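Local coordinates for protein type IV pilin structural subunit (PDB 3JYZ) that probably serves as the major building block of type IV pili, assembling into the thin surface filaments of Pseudomonas aeruginosa, at residues P20-I25 and I115-T120. Residues are numbered along the deposited sequence; the frame is centred on the assembly and turned at random.
Sequences PAKLMI and IDWACT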
loop_
_atom_site.group_PDB
_atom_site.type_symbol
_atom_site.label_atom_id
_atom_site.label_comp_id
_atom_site.label_asym_id
_atom_site.label_seq_id
_atom_site.Cartn_x
_atom_site.Cartn_y
_atom_site.Cartn_z
ATOM N N PRO A 20 5.532 -7.351 4.845
ATOM C CA PRO A 20 6.899 -7.081 5.309
ATOM C C PRO A 20 7.355 -5.633 5.069
ATOM O O PRO A 20 8.242 -5.138 5.771
ATOM C CB PRO A 20 7.749 -8.067 4.495
ATOM C CG PRO A 20 6.810 -9.164 4.141
ATOM C CD PRO A 20 5.488 -8.489 3.909
ATOM N N ALA A 21 6.762 -4.957 4.094
ATOM C CA ALA A 21 7.072 -3.546 3.873
ATOM C C ALA A 21 6.504 -2.691 5.000
ATOM O O ALA A 21 7.167 -1.770 5.485
ATOM C CB ALA A 21 6.538 -3.080 2.511
ATOM N N LYS A 22 5.276 -2.988 5.416
ATOM C CA LYS A 22 4.683 -2.298 6.561
ATOM C C LYS A 22 5.543 -2.500 7.800
ATOM O O LYS A 22 5.785 -1.558 8.564
ATOM C CB LYS A 22 3.275 -2.822 6.832
ATOM C CG LYS A 22 2.262 -2.482 5.744
ATOM C CD LYS A 22 0.885 -2.946 6.185
ATOM C CE LYS A 22 -0.191 -2.591 5.180
ATOM N NZ LYS A 22 -1.513 -3.087 5.669
ATOM N N LEU A 23 6.004 -3.729 7.996
ATOM C CA LEU A 23 6.831 -4.052 9.150
ATOM C C LEU A 23 8.143 -3.282 9.102
ATOM O O LEU A 23 8.561 -2.712 10.111
ATOM C CB LEU A 23 7.111 -5.556 9.213
ATOM C CG LEU A 23 7.871 -6.039 10.452
ATOM C CD1 LEU A 23 7.131 -5.657 11.734
ATOM C CD2 LEU A 23 8.099 -7.543 10.375
HETATM N N MSE A 24 8.792 -3.265 7.936
HETATM C CA MSE A 24 10.054 -2.536 7.780
HETATM C C MSE A 24 9.887 -1.050 8.076
HETATM O O MSE A 24 10.736 -0.435 8.712
HETATM C CB MSE A 24 10.647 -2.723 6.378
HETATM C CG MSE A 24 11.872 -1.835 6.108
HETATM SE SE MSE A 24 12.651 -2.097 4.318
HETATM C CE MSE A 24 13.108 -4.008 4.488
ATOM N N ILE A 25 8.795 -0.465 7.605
ATOM C CA ILE A 25 8.538 0.945 7.872
ATOM C C ILE A 25 8.375 1.178 9.376
ATOM O O ILE A 25 8.929 2.127 9.927
ATOM C CB ILE A 25 7.316 1.452 7.084
ATOM C CG1 ILE A 25 7.671 1.571 5.601
ATOM C CG2 ILE A 25 6.853 2.801 7.620
ATOM C CD1 ILE A 25 6.473 1.626 4.692
ATOM N N ILE A 115 1.343 3.257 13.505
ATOM C CA ILE A 115 1.121 3.455 12.076
ATOM C C ILE A 115 -0.152 2.760 11.598
ATOM O O ILE A 115 -0.350 1.566 11.831
ATOM C CB ILE A 115 2.332 2.966 11.263
ATOM C CG1 ILE A 115 3.605 3.664 11.768
ATOM C CG2 ILE A 115 2.104 3.190 9.765
ATOM C CD1 ILE A 115 4.870 3.255 11.041
ATOM N N ASP A 116 -1.010 3.529 10.936
ATOM C CA ASP A 116 -2.258 3.025 10.377
ATOM C C ASP A 116 -2.144 3.066 8.860
ATOM O O ASP A 116 -1.525 3.971 8.300
ATOM C CB ASP A 116 -3.442 3.897 10.805
ATOM C CG ASP A 116 -3.668 3.898 12.308
ATOM O OD1 ASP A 116 -3.262 2.931 12.986
ATOM O OD2 ASP A 116 -4.266 4.877 12.800
ATOM N N TRP A 117 -2.738 2.086 8.193
ATOM C CA TRP A 117 -2.680 2.009 6.747
ATOM C C TRP A 117 -4.070 2.029 6.136
ATOM O O TRP A 117 -4.980 1.330 6.602
ATOM C CB TRP A 117 -1.964 0.729 6.318
ATOM C CG TRP A 117 -0.498 0.721 6.614
ATOM C CD1 TRP A 117 0.108 0.318 7.773
ATOM C CD2 TRP A 117 0.551 1.113 5.728
ATOM N NE1 TRP A 117 1.477 0.447 7.661
ATOM C CE2 TRP A 117 1.773 0.934 6.408
ATOM C CE3 TRP A 117 0.581 1.608 4.419
ATOM C CZ2 TRP A 117 3.003 1.234 5.830
ATOM C CZ3 TRP A 117 1.801 1.899 3.840
ATOM C CH2 TRP A 117 2.995 1.711 4.546
ATOM N N ALA A 118 -4.219 2.836 5.095
ATOM C CA ALA A 118 -5.430 2.879 4.284
ATOM C C ALA A 118 -5.163 2.205 2.945
ATOM O O ALA A 118 -4.140 2.477 2.304
ATOM C CB ALA A 118 -5.853 4.326 4.063
ATOM N N CYS A 119 -6.057 1.311 2.534
ATOM C CA CYS A 119 -5.941 0.686 1.223
ATOM C C CYS A 119 -6.991 1.257 0.294
ATOM O O CYS A 119 -8.168 1.313 0.657
ATOM C CB CYS A 119 -6.128 -0.825 1.313
ATOM S SG CYS A 119 -5.948 -1.637 -0.312
ATOM N N THR A 120 -6.580 1.712 -0.896
ATOM C CA THR A 120 -7.501 2.219 -1.858
ATOM C C THR A 120 -7.354 1.519 -3.252
ATOM O O THR A 120 -6.300 1.187 -3.657
ATOM C CB THR A 120 -7.382 3.750 -2.038
ATOM O OG1 THR A 120 -6.035 4.068 -2.316
ATOM C CG2 THR A 120 -7.831 4.478 -0.798
HETATM O O HOH W 1 3.657 -0.037 9.506
#
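W117 and K22 account for most of the 250 Å² buried here, the lysine chain lying lengthwise over one face of the indole. The chain is extended beyond CG, and its methylenes cross the five-membered ring from the NE1-CE2 bond to CG, the ammonium ending beside W117 CB: K22 CG sits 3.5 Å from W117 CE2, and K22 CE reaches W117 CG at 3.6 Å. K22 CD defines the overlap, standing 3.7 Å from the centroid of the W117 five-membered ring and only 10° off its normal, a well-centred CH-pi contact. The ammonium has run past that centre; K22 NZ is 4.5 Å from the same centroid and 32° off the normal, an off-centre cation-pi interaction. The ammonium also makes a weak, long ion pair with E19.

The indole edge is engaged separately. I25 CD1 lies near the ring plane, 3.5 Å from W117 CH2, so it abuts the rim of the six-membered ring. With I25 CG1 beside the backbone N and CG2 anti to it, the two branches part, CD1 going to the indole edge and CG2 to I115 CD1 at 4.0 Å, the two isoleucine side chains crossing at about a right angle. In the ring plane, one water accepts from W117 NE1 at 2.9 Å and donates to K22 O, tying the indole N-H to the helix backbone.

The axes of helix 20-25 and strand 115-120 approach to 10.4 Å, their N-to-C directions 148° apart, a spacing filled by side chains and bridged by the one water. This is helix-on-sheet packing of the pilin fold: helix 4-28 lies against the antiparallel sheet, where W117 also touches P92 and I70. Strand 114-120 pairs with strand 87-95, and C119 joins C149 in the disulfide near the C terminus, while helix 33-49 packs against P20, A21 and M24.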